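Local structure of nematode fatty acid retinoid binding protein (Necator americanus, 4XCP) at residues Lys49-Ala54 with Lys68-Glu73; Ala90-Glu95 with Lys149-Leu154; Ala23-Leu28 with Lys126-Glu131; Pro120-Leu125 with Ala164-Glu169; Ala145-Gly148 with Leu154-Val157. The protein probably binds lipids, as its fatty acid and retinol-binding family does, and is seen here with palmitic acid held among its helices. One frame throughout, in Å; residues are numbered along the deposited sequence.

Contact 1: residues Lys49-Ala54 with Lys68-Glu73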
# COMPACT_ATOMS: atom_id res chain seq x y z
N LYS A 49 12.29 -7.60 -6.25
CA LYS A 49 13.39 -7.52 -5.29
C LYS A 49 14.64 -6.91 -5.94
O LYS A 49 15.25 -6.01 -5.35
CB LYS A 49 13.69 -8.92 -4.71
CG LYS A 49 14.82 -8.96 -3.69
CD LYS A 49 15.01 -10.35 -3.13
CE LYS A 49 16.15 -10.43 -2.14
NZ LYS A 49 15.85 -9.74 -0.86
N GLU A 50 15.02 -7.37 -7.15
CA GLU A 50 16.19 -6.82 -7.87
C GLU A 50 16.01 -5.33 -8.20
O GLU A 50 16.95 -4.56 -8.03
CB GLU A 50 16.46 -7.61 -9.17
CG GLU A 50 17.07 -8.97 -8.91
CD GLU A 50 17.11 -9.89 -10.11
OE1 GLU A 50 16.45 -9.58 -11.13
OE2 GLU A 50 17.73 -10.96 -10.00
N VAL A 51 14.82 -4.92 -8.66
CA VAL A 51 14.54 -3.51 -8.93
C VAL A 51 14.64 -2.71 -7.61
O VAL A 51 15.30 -1.68 -7.57
CB VAL A 51 13.18 -3.29 -9.66
CG1 VAL A 51 12.80 -1.80 -9.71
CG2 VAL A 51 13.24 -3.85 -11.08
N PHE A 52 14.03 -3.20 -6.53
CA PHE A 52 14.09 -2.51 -5.24
C PHE A 52 15.55 -2.34 -4.77
O PHE A 52 15.94 -1.25 -4.36
CB PHE A 52 13.24 -3.22 -4.16
CG PHE A 52 13.41 -2.55 -2.80
CD1 PHE A 52 12.70 -1.39 -2.48
CD2 PHE A 52 14.35 -3.02 -1.89
CE1 PHE A 52 12.90 -0.74 -1.24
CE2 PHE A 52 14.53 -2.38 -0.64
CZ PHE A 52 13.81 -1.24 -0.34
N LYS A 53 16.34 -3.42 -4.87
CA LYS A 53 17.75 -3.44 -4.47
C LYS A 53 18.65 -2.53 -5.31
O LYS A 53 19.66 -2.05 -4.79
CB LYS A 53 18.28 -4.88 -4.42
CG LYS A 53 17.74 -5.69 -3.24
CD LYS A 53 18.32 -5.26 -1.89
CE LYS A 53 17.42 -5.68 -0.75
NZ LYS A 53 18.00 -5.30 0.57
N ALA A 54 18.28 -2.26 -6.58
CA ALA A 54 19.03 -1.38 -7.49
C ALA A 54 18.64 0.09 -7.27
O ALA A 54 19.15 0.97 -7.95
CB ALA A 54 18.82 -1.81 -8.95
N LYS A 68 9.82 -1.91 -15.83
CA LYS A 68 9.38 -2.13 -17.21
C LYS A 68 10.54 -2.58 -18.09
O LYS A 68 10.35 -3.42 -18.96
CB LYS A 68 8.76 -0.85 -17.80
CG LYS A 68 7.34 -0.57 -17.32
CD LYS A 68 6.81 0.73 -17.89
CE LYS A 68 5.32 0.87 -17.71
NZ LYS A 68 4.88 2.28 -17.92
N LYS A 69 11.75 -2.05 -17.83
CA LYS A 69 12.97 -2.42 -18.56
C LYS A 69 13.27 -3.92 -18.35
O LYS A 69 13.55 -4.62 -19.33
CB LYS A 69 14.16 -1.54 -18.11
CG LYS A 69 15.45 -1.78 -18.90
CD LYS A 69 16.67 -2.05 -17.99
CE LYS A 69 16.82 -3.51 -17.57
NZ LYS A 69 17.62 -3.65 -16.32
N LYS A 70 13.17 -4.40 -17.10
CA LYS A 70 13.41 -5.81 -16.78
C LYS A 70 12.24 -6.69 -17.24
O LYS A 70 12.46 -7.80 -17.71
CB LYS A 70 13.59 -6.00 -15.27
CG LYS A 70 14.74 -5.20 -14.67
CD LYS A 70 15.96 -6.05 -14.39
CE LYS A 70 15.89 -6.84 -13.10
NZ LYS A 70 17.16 -7.58 -12.88
N SER A 71 11.01 -6.21 -17.05
CA SER A 71 9.77 -6.93 -17.33
C SER A 71 8.67 -6.02 -17.85
O SER A 71 7.91 -5.45 -17.05
CB SER A 71 9.29 -7.67 -16.08
OG SER A 71 8.06 -8.34 -16.31
N PRO A 72 8.49 -5.91 -19.18
CA PRO A 72 7.37 -5.11 -19.70
C PRO A 72 6.01 -5.54 -19.11
O PRO A 72 5.20 -4.69 -18.82
CB PRO A 72 7.45 -5.35 -21.21
CG PRO A 72 8.90 -5.63 -21.47
CD PRO A 72 9.30 -6.47 -20.29
N GLU A 73 5.79 -6.85 -18.91
CA GLU A 73 4.53 -7.36 -18.38
C GLU A 73 4.28 -7.00 -16.92
O GLU A 73 3.21 -6.47 -16.61
CB GLU A 73 4.39 -8.85 -18.61
CG GLU A 73 4.01 -9.18 -20.05
CD GLU A 73 3.69 -10.64 -20.30
OE1 GLU A 73 3.46 -11.38 -19.32
OE2 GLU A 73 3.63 -11.03 -21.49
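K70 NZ donates a hydrogen bond to E50 OE1 at 2.8 Å, and the pair forms a salt bridge. The ammonium group does not lie in the carboxylate plane. It meets OE1 from above, 51° out of that plane. The two side chains cross at about a right angle. E50 is extended beyond CG, whereas K70 is bent at chi2 and chi3. The bends bring the end of the lysine across the glutamate, with K70 CE 4.0 Å from E50 CB. Charge and methylene packing therefore act together on the same side chain. Both residues are exposed, so solvent probably weakens the ion pair. The bridge ties the last turns of two helices, 42-53 and 60-70, in an all-helical fold that encloses palmitic acid. Beside the bridge is an apolar contact. V51 CG2 touches K70 CG at 4.1 Å, the two side chains running past each other in opposite directions. V51 is buried and also packs on S63 and L67 of helix 60-70. Its side chain is about 5 Å from a bound palmitic acid. After K70 the chain leaves the helix at S71, the N-cap of helix 72-90; S71 OG is hydrogen-bonded to L74 N.

Contact 2: residues Ala90-Glu95 with Lys149-Leu154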
# COMPACT_ATOMS: atom_id res chain seq x y z
N ALA A 90 -5.23 12.66 -7.08
CA ALA A 90 -5.39 13.90 -7.84
C ALA A 90 -6.79 14.54 -7.68
O ALA A 90 -6.91 15.76 -7.74
CB ALA A 90 -5.09 13.66 -9.32
N ALA A 91 -7.84 13.72 -7.46
CA ALA A 91 -9.22 14.17 -7.26
C ALA A 91 -9.49 14.64 -5.81
O ALA A 91 -10.55 15.19 -5.54
CB ALA A 91 -10.19 13.07 -7.66
N LEU A 92 -8.54 14.44 -4.89
CA LEU A 92 -8.74 14.85 -3.50
C LEU A 92 -8.39 16.30 -3.21
O LEU A 92 -7.48 16.85 -3.83
CB LEU A 92 -7.93 13.94 -2.55
CG LEU A 92 -8.26 12.44 -2.50
CD1 LEU A 92 -7.24 11.70 -1.62
CD2 LEU A 92 -9.64 12.21 -1.94
N GLY A 93 -9.06 16.88 -2.22
CA GLY A 93 -8.77 18.20 -1.68
C GLY A 93 -7.50 18.10 -0.85
O GLY A 93 -7.03 16.99 -0.60
N PRO A 94 -6.90 19.23 -0.41
CA PRO A 94 -5.61 19.16 0.31
C PRO A 94 -5.54 18.26 1.55
O PRO A 94 -4.50 17.64 1.78
CB PRO A 94 -5.32 20.62 0.70
CG PRO A 94 -6.12 21.43 -0.24
CD PRO A 94 -7.32 20.63 -0.65
N GLU A 95 -6.58 18.23 2.39
CA GLU A 95 -6.56 17.44 3.62
C GLU A 95 -6.53 15.92 3.35
O GLU A 95 -5.64 15.25 3.87
CB GLU A 95 -7.72 17.83 4.55
CG GLU A 95 -7.68 17.14 5.90
CD GLU A 95 -8.92 17.37 6.73
OE1 GLU A 95 -9.99 17.67 6.14
OE2 GLU A 95 -8.84 17.25 7.97
N LYS A 149 -14.92 8.99 -0.97
CA LYS A 149 -15.44 9.07 -2.34
C LYS A 149 -14.47 8.42 -3.32
O LYS A 149 -14.90 7.73 -4.25
CB LYS A 149 -15.70 10.55 -2.70
CG LYS A 149 -16.37 10.78 -4.05
CD LYS A 149 -17.10 12.12 -4.06
CE LYS A 149 -17.36 12.62 -5.45
NZ LYS A 149 -16.27 13.51 -5.93
N GLN A 150 -13.15 8.58 -3.09
CA GLN A 150 -12.12 8.01 -3.93
C GLN A 150 -11.70 6.63 -3.49
O GLN A 150 -11.29 5.82 -4.33
CB GLN A 150 -10.88 8.94 -4.02
CG GLN A 150 -11.16 10.36 -4.59
CD GLN A 150 -11.97 10.40 -5.86
OE1 GLN A 150 -12.91 11.19 -6.00
NE2 GLN A 150 -11.66 9.53 -6.79
N PHE A 151 -11.77 6.36 -2.18
CA PHE A 151 -11.33 5.09 -1.62
C PHE A 151 -12.41 4.46 -0.74
O PHE A 151 -12.23 4.43 0.47
CB PHE A 151 -10.03 5.29 -0.84
CG PHE A 151 -8.87 5.72 -1.69
CD1 PHE A 151 -8.13 4.79 -2.41
CD2 PHE A 151 -8.50 7.06 -1.76
CE1 PHE A 151 -7.04 5.19 -3.18
CE2 PHE A 151 -7.41 7.46 -2.54
CZ PHE A 151 -6.67 6.53 -3.22
N PRO A 152 -13.52 3.96 -1.33
CA PRO A 152 -14.62 3.43 -0.50
C PRO A 152 -14.29 2.16 0.26
O PRO A 152 -14.85 1.97 1.34
CB PRO A 152 -15.77 3.25 -1.49
CG PRO A 152 -15.10 3.04 -2.81
CD PRO A 152 -13.88 3.92 -2.77
N PHE A 153 -13.38 1.32 -0.26
CA PHE A 153 -13.01 0.09 0.46
C PHE A 153 -12.25 0.44 1.73
O PHE A 153 -12.55 -0.11 2.79
CB PHE A 153 -12.18 -0.88 -0.43
CG PHE A 153 -11.77 -2.12 0.33
CD1 PHE A 153 -12.60 -3.24 0.36
CD2 PHE A 153 -10.59 -2.15 1.06
CE1 PHE A 153 -12.25 -4.37 1.10
CE2 PHE A 153 -10.24 -3.28 1.81
CZ PHE A 153 -11.07 -4.37 1.83
N LEU A 154 -11.25 1.33 1.61
CA LEU A 154 -10.44 1.75 2.74
C LEU A 154 -11.24 2.54 3.77
O LEU A 154 -11.09 2.31 4.97
CB LEU A 154 -9.19 2.51 2.26
CG LEU A 154 -8.09 1.65 1.58
CD1 LEU A 154 -6.99 2.53 1.00
CD2 LEU A 154 -7.47 0.63 2.55
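Q150 is met by two residues of the loop before helix 94-115. L92 CD2 packs on Q150 CG at 3.6 Å. The L92 and Q150 side chains run past each other in opposite directions. A91 CB rests against the amide group, 3.7 Å from Q150 CD. It lies at similar distances from the amide oxygen and nitrogen. A bend at chi2 (-48°) turns the Q150 amide back to the A91 methyl, while the aliphatic part stays on L92. The other branch of L92 goes to F151: CD1 lies 4.3 Å from CE2, at the ring edge and near its plane. F151 is also the N-cap residue of helix 152-159, so the leucine reaches the break between that helix and helix 141-150. Further out, F151 packs on K88 and I89 of helix 72-90, and its ring meets that of F147. The loop is fastened by a hydrogen bond from G93 N to D146 OD2. K88 NZ bonds to Q150 O, a second polar tie to this break. The glutamine gives its methylenes to L92 and its amide to the A91 methyl, so the loop meets the break by van der Waals packing, with hydrogen bonds beside it.

Contact 3: residues Ala23-Leu28 with Lys126-Glu131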
# COMPACT_ATOMS: atom_id res chain seq x y z
N ALA A 23 -3.21 -12.99 7.37
CA ALA A 23 -4.48 -12.96 6.63
C ALA A 23 -5.37 -11.76 7.05
O ALA A 23 -5.97 -11.12 6.19
CB ALA A 23 -5.25 -14.27 6.84
N ASP A 24 -5.39 -11.41 8.35
CA ASP A 24 -6.19 -10.30 8.85
C ASP A 24 -5.61 -8.93 8.44
O ASP A 24 -6.35 -7.95 8.41
CB ASP A 24 -6.48 -10.41 10.37
CG ASP A 24 -5.27 -10.59 11.29
OD1 ASP A 24 -4.17 -10.89 10.78
OD2 ASP A 24 -5.45 -10.48 12.53
N TYR A 25 -4.31 -8.86 8.06
CA TYR A 25 -3.74 -7.62 7.53
C TYR A 25 -4.08 -7.57 6.04
O TYR A 25 -4.40 -6.51 5.53
CB TYR A 25 -2.22 -7.52 7.77
CG TYR A 25 -1.60 -6.26 7.19
CD1 TYR A 25 -1.63 -5.05 7.88
CD2 TYR A 25 -1.01 -6.27 5.93
CE1 TYR A 25 -1.07 -3.89 7.35
CE2 TYR A 25 -0.44 -5.12 5.38
CZ TYR A 25 -0.46 -3.94 6.10
OH TYR A 25 0.10 -2.82 5.55
N ARG A 26 -3.98 -8.72 5.32
CA ARG A 26 -4.36 -8.82 3.90
C ARG A 26 -5.85 -8.45 3.72
O ARG A 26 -6.19 -7.79 2.74
CB ARG A 26 -4.05 -10.24 3.36
CG ARG A 26 -2.59 -10.42 2.90
CD ARG A 26 -2.00 -11.78 3.25
NE ARG A 26 -2.90 -12.80 2.79
CZ ARG A 26 -3.10 -13.99 3.33
NH1 ARG A 26 -2.34 -14.42 4.33
NH2 ARG A 26 -4.01 -14.79 2.83
N ASP A 27 -6.71 -8.78 4.70
CA ASP A 27 -8.14 -8.41 4.67
C ASP A 27 -8.38 -6.88 4.72
O ASP A 27 -9.45 -6.43 4.31
CB ASP A 27 -8.90 -9.06 5.83
CG ASP A 27 -9.11 -10.56 5.67
OD1 ASP A 27 -9.05 -11.04 4.53
OD2 ASP A 27 -9.36 -11.24 6.69
N LEU A 28 -7.38 -6.10 5.21
CA LEU A 28 -7.46 -4.64 5.30
C LEU A 28 -7.03 -4.00 4.00
O LEU A 28 -7.21 -2.79 3.82
CB LEU A 28 -6.52 -4.12 6.42
CG LEU A 28 -6.74 -4.62 7.86
CD1 LEU A 28 -5.71 -3.98 8.80
CD2 LEU A 28 -8.16 -4.33 8.36
N LYS A 126 0.39 -4.01 13.25
CA LYS A 126 -0.65 -3.43 14.10
C LYS A 126 -0.32 -1.97 14.40
O LYS A 126 -1.21 -1.12 14.36
CB LYS A 126 -0.77 -4.22 15.42
CG LYS A 126 -1.41 -5.60 15.31
CD LYS A 126 -1.60 -6.20 16.70
CE LYS A 126 -2.35 -7.51 16.68
NZ LYS A 126 -1.43 -8.68 16.74
N ALA A 127 0.97 -1.69 14.67
CA ALA A 127 1.46 -0.34 14.95
C ALA A 127 1.29 0.56 13.72
O ALA A 127 0.84 1.69 13.89
CB ALA A 127 2.92 -0.37 15.39
N SER A 128 1.57 0.05 12.48
CA SER A 128 1.38 0.86 11.27
C SER A 128 -0.10 1.19 11.01
O SER A 128 -0.41 2.33 10.66
CB SER A 128 2.02 0.23 10.03
OG SER A 128 1.40 -0.98 9.65
N VAL A 129 -1.01 0.22 11.22
CA VAL A 129 -2.46 0.41 11.03
C VAL A 129 -3.01 1.39 12.06
O VAL A 129 -3.84 2.25 11.73
CB VAL A 129 -3.22 -0.95 11.01
CG1 VAL A 129 -4.74 -0.75 10.97
CG2 VAL A 129 -2.76 -1.81 9.84
N LYS A 130 -2.55 1.25 13.32
CA LYS A 130 -2.94 2.11 14.43
C LYS A 130 -2.65 3.58 14.08
O LYS A 130 -3.54 4.42 14.26
CB LYS A 130 -2.23 1.68 15.73
CG LYS A 130 -2.84 2.28 17.00
CD LYS A 130 -2.11 1.77 18.24
CE LYS A 130 -2.54 2.47 19.51
NZ LYS A 130 -3.93 2.13 19.92
N GLU A 131 -1.46 3.87 13.52
CA GLU A 131 -1.09 5.22 13.09
C GLU A 131 -1.96 5.73 11.93
O GLU A 131 -2.39 6.87 11.96
CB GLU A 131 0.40 5.32 12.72
CG GLU A 131 0.88 6.76 12.48
CD GLU A 131 0.50 7.83 13.50
OE1 GLU A 131 0.22 7.49 14.68
OE2 GLU A 131 0.45 9.01 13.10
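V129 CG2 sits against the ring edge of Y25, near the ring plane, with CE1 the closest ring atom at 3.7 Å. The same methyl also touches L28 CD1 at 3.8 Å. One branch of the valine thus touches both an aromatic ring and a leucine methyl. The other branch, CG1, is 4.0 Å from L28 CD1. L28 and V129 reach toward each other tip to tip, whereas Y25 and V129 run past each other in opposite directions. The Y25 ring is carried to the valine by a first torsion of 178°, which sets CG anti to the backbone N. S128 marks the margin of the contact. Its OG is 4.5 Å from Y25 CE1 and approaches the ring obliquely. That hydroxyl is already engaged in a hydrogen bond with L125 O, one turn back in its own helix. Packing across the two segments is therefore apolar. Y25 and L28 are both buried. F166 of helix 162-167 adds to the cluster by touching L28 and V129. On another side Y25 packs on I110 of helix 94-115. Y25 also touches a bound palmitic acid. Through Y25 the packing of helix 23-26 on helix 122-138 reaches that ligand, consistent with a helical lipid-binding site of the fatty acid and retinol-binding family.

Contact 4: residues Pro120-Leu125 with Ala164-Glu169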
# COMPACT_ATOMS: atom_id res chain seq x y z
N PRO A 120 8.21 -7.43 8.64
CA PRO A 120 7.56 -6.90 9.85
C PRO A 120 6.88 -7.98 10.68
O PRO A 120 6.36 -8.95 10.12
CB PRO A 120 6.51 -5.91 9.30
CG PRO A 120 6.82 -5.72 7.86
CD PRO A 120 7.58 -6.91 7.40
N THR A 121 6.86 -7.81 12.01
CA THR A 121 6.15 -8.72 12.91
C THR A 121 4.68 -8.31 12.86
O THR A 121 4.37 -7.24 12.30
CB THR A 121 6.68 -8.59 14.36
OG1 THR A 121 6.52 -7.25 14.81
CG2 THR A 121 8.15 -9.04 14.52
N LYS A 122 3.78 -9.12 13.44
CA LYS A 122 2.35 -8.78 13.49
C LYS A 122 2.14 -7.49 14.32
O LYS A 122 1.31 -6.67 13.94
CB LYS A 122 1.50 -9.95 14.00
CG LYS A 122 0.01 -9.77 13.66
CD LYS A 122 -0.80 -11.03 13.88
CE LYS A 122 -2.26 -10.78 13.59
NZ LYS A 122 -3.06 -12.02 13.67
N ASP A 123 2.94 -7.28 15.40
CA ASP A 123 2.90 -6.08 16.25
C ASP A 123 3.35 -4.82 15.49
O ASP A 123 2.81 -3.75 15.73
CB ASP A 123 3.73 -6.26 17.53
CG ASP A 123 3.05 -7.09 18.62
OD1 ASP A 123 1.88 -7.50 18.42
OD2 ASP A 123 3.70 -7.32 19.67
N ASP A 124 4.31 -4.97 14.54
CA ASP A 124 4.79 -3.88 13.67
C ASP A 124 3.66 -3.48 12.72
O ASP A 124 3.47 -2.29 12.46
CB ASP A 124 5.98 -4.33 12.82
CG ASP A 124 7.29 -4.52 13.56
OD1 ASP A 124 7.47 -3.87 14.62
OD2 ASP A 124 8.14 -5.30 13.07
N LEU A 125 2.94 -4.47 12.17
CA LEU A 125 1.83 -4.20 11.27
C LEU A 125 0.69 -3.53 12.02
O LEU A 125 0.14 -2.55 11.51
CB LEU A 125 1.37 -5.47 10.55
CG LEU A 125 2.39 -6.14 9.62
CD1 LEU A 125 1.92 -7.52 9.22
CD2 LEU A 125 2.65 -5.32 8.37
N ALA A 164 -9.46 -0.91 13.57
CA ALA A 164 -9.30 -0.84 15.03
C ALA A 164 -9.20 -2.23 15.64
O ALA A 164 -8.35 -2.44 16.50
CB ALA A 164 -10.45 -0.06 15.65
N LYS A 165 -10.02 -3.20 15.18
CA LYS A 165 -10.00 -4.60 15.62
C LYS A 165 -8.60 -5.20 15.38
O LYS A 165 -8.04 -5.79 16.29
CB LYS A 165 -11.05 -5.43 14.86
CG LYS A 165 -12.30 -5.75 15.66
CD LYS A 165 -13.40 -6.38 14.79
CE LYS A 165 -14.36 -5.36 14.21
NZ LYS A 165 -15.17 -5.92 13.09
N PHE A 166 -8.04 -5.01 14.17
CA PHE A 166 -6.70 -5.51 13.86
C PHE A 166 -5.61 -4.86 14.71
O PHE A 166 -4.77 -5.56 15.27
CB PHE A 166 -6.36 -5.34 12.36
CG PHE A 166 -4.96 -5.78 12.03
CD1 PHE A 166 -4.65 -7.13 11.89
CD2 PHE A 166 -3.93 -4.85 11.89
CE1 PHE A 166 -3.34 -7.54 11.61
CE2 PHE A 166 -2.62 -5.26 11.62
CZ PHE A 166 -2.34 -6.60 11.49
N ALA A 167 -5.62 -3.52 14.79
CA ALA A 167 -4.63 -2.74 15.54
C ALA A 167 -4.62 -3.07 17.04
O ALA A 167 -3.61 -2.86 17.71
CB ALA A 167 -4.86 -1.25 15.31
N GLY A 168 -5.73 -3.61 17.53
CA GLY A 168 -5.90 -4.01 18.92
C GLY A 168 -6.48 -2.89 19.76
O GLY A 168 -7.44 -3.11 20.50
N GLU A 169 -5.89 -1.67 19.61
CA GLU A 169 -6.25 -0.42 20.30
C GLU A 169 -5.99 -0.50 21.80
O GLU A 169 -4.88 -0.83 22.21
CB GLU A 169 -7.70 0.02 19.99
CG GLU A 169 -7.98 0.28 18.52
CD GLU A 169 -7.61 1.66 18.01
OE1 GLU A 169 -6.50 1.82 17.45
OE2 GLU A 169 -8.44 2.59 18.15
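F166 points its ring into helix 122-138, between K122 and L125. The two neighbours meet the ring differently. L125 lies at the ring edge: its backbone C is 3.8 Å from F166 CE2, near the ring plane, and its O lies in that plane. On the same residue, CB is 4.0 Å from F166 CZ. The phenylalanine thus presses on both the backbone and the first side-chain carbon of the leucine. K122 comes to the ring obliquely through its aliphatic end, with CE 3.9 Å from F166 CE1. Its extended chain, with CG anti to the backbone N (chi1 -163°), carries CE out from helix 122-138 to the ring. The charged end then continues to D24, where NZ forms a salt bridge with OD2. The lysine therefore lends F166 a methylene group while its charge is met elsewhere. F166 has CG anti to its backbone N (chi1 177°), which directs the ring away from its own helix and over to its partners.

The start of helix 122-138 is closed by a capping box. T121 OG1 accepts from D124 N at 3.2 Å. In return, T121 N donates to D124 OD2 at 3.0 Å, in a nearly straight bond (171°). D124 OD2 also forms a salt bridge with R113. G168 ends helix 162-167 with a positive phi. L125 packs on Y25 of helix 23-26 and on I110 and Y114 of helix 94-115. The contact thus brings the last helix of the chain against the first turn of helix 122-138, with helices 23-26 and 94-115 alongside.

Contact 5: residues Ala145-Gly148 with Leu154-Val157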
# COMPACT_ATOMS: atom_id res chain seq x y z
N ALA A 145 -14.98 12.33 4.22
CA ALA A 145 -15.97 12.18 3.14
C ALA A 145 -15.28 12.27 1.76
O ALA A 145 -15.60 11.50 0.86
CB ALA A 145 -17.07 13.24 3.27
N ASP A 146 -14.30 13.18 1.63
CA ASP A 146 -13.54 13.37 0.40
C ASP A 146 -12.69 12.11 0.12
O ASP A 146 -12.75 11.55 -0.99
CB ASP A 146 -12.69 14.64 0.53
CG ASP A 146 -12.00 15.08 -0.74
OD1 ASP A 146 -12.62 14.97 -1.82
OD2 ASP A 146 -10.89 15.63 -0.64
N PHE A 147 -11.99 11.59 1.15
CA PHE A 147 -11.20 10.36 1.05
C PHE A 147 -12.08 9.16 0.65
O PHE A 147 -11.70 8.41 -0.25
CB PHE A 147 -10.40 10.07 2.35
CG PHE A 147 -9.67 8.75 2.32
CD1 PHE A 147 -8.43 8.63 1.70
CD2 PHE A 147 -10.23 7.61 2.90
CE1 PHE A 147 -7.76 7.39 1.66
CE2 PHE A 147 -9.56 6.38 2.88
CZ PHE A 147 -8.33 6.28 2.25
N GLY A 148 -13.23 9.01 1.33
CA GLY A 148 -14.19 7.93 1.11
C GLY A 148 -14.77 7.84 -0.29
O GLY A 148 -15.09 6.74 -0.76
N LEU A 154 -11.25 1.33 1.61
CA LEU A 154 -10.44 1.75 2.74
C LEU A 154 -11.24 2.54 3.77
O LEU A 154 -11.09 2.31 4.97
CB LEU A 154 -9.19 2.51 2.26
CG LEU A 154 -8.09 1.65 1.58
CD1 LEU A 154 -6.99 2.53 1.00
CD2 LEU A 154 -7.47 0.63 2.55
N ALA A 155 -12.14 3.43 3.31
CA ALA A 155 -13.02 4.20 4.19
C ALA A 155 -13.87 3.24 5.04
O ALA A 155 -13.98 3.45 6.25
CB ALA A 155 -13.93 5.10 3.37
N LYS A 156 -14.40 2.17 4.42
CA LYS A 156 -15.19 1.13 5.09
C LYS A 156 -14.36 0.35 6.13
O LYS A 156 -14.84 0.09 7.22
CB LYS A 156 -15.80 0.17 4.05
CG LYS A 156 -16.97 -0.66 4.58
CD LYS A 156 -17.47 -1.66 3.56
CE LYS A 156 -18.52 -2.58 4.15
NZ LYS A 156 -19.04 -3.54 3.14
N VAL A 157 -13.10 0.02 5.80
CA VAL A 157 -12.16 -0.65 6.72
C VAL A 157 -11.98 0.21 7.99
O VAL A 157 -11.95 -0.32 9.11
CB VAL A 157 -10.82 -0.98 5.98
CG1 VAL A 157 -9.66 -1.16 6.95
CG2 VAL A 157 -11.00 -2.21 5.11
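F147 and L154 make the main apolar pair. The closest atoms are F147 CZ and L154 CB, 3.9 Å apart. The leucine CB lies at the ring edge, near the ring plane, and the side chains cross at a slant. L154 CD1 is a little farther from F147 CZ, at 4.2 Å. The first torsion of F147, 175°, swings the ring out from helix 141-150 and carries it up to the next helix. There the ring also meets backbone: F147 CE2 is 3.9 Å from A155 N, an oblique approach.

The second kind of contact is a methyl packed on a glycine backbone. A155 CB rests on G148 CA at 3.6 Å. Since glycine has no side chain, the alanine methyl can come right down onto the chain. The two CA atoms are only 5.0 Å apart, so the helices are in close contact at this point.

Aromatic and apolar neighbours surround F147. The F99 ring of helix 94-115 meets it edge-to-face, and A96 of the same helix packs on it. M139, in the loop before helix 141-150, touches it as well. L154 also packs on P30. Only a short break separates helix 141-150 from helix 152-159. Two consecutive helices thus pack on each other across that break, with a glycine-alanine close approach and a phenylalanine edge against the leucine.

How the contacts relate
Contact 1 stands apart. It lies on the opposite side of the chain's centre from the other four, with its centre 27 to 32 Å from theirs. It also closes before contacts 2, 4 and 5 open. Contacts 3 and 4 are neighbours, their centres 5 Å apart, and both use helix 122-138. Contacts 2 and 5 are likewise close, at 7 Å, and share L154 and helices 141-150 and 152-159. The two pairs meet where D27 and L28 touch F153, L154 and V157. Segments of contact 3 alternate along the chain with those of contacts 2 and 4. This order brings distant parts of the sequence together in one helical body that holds palmitic acid.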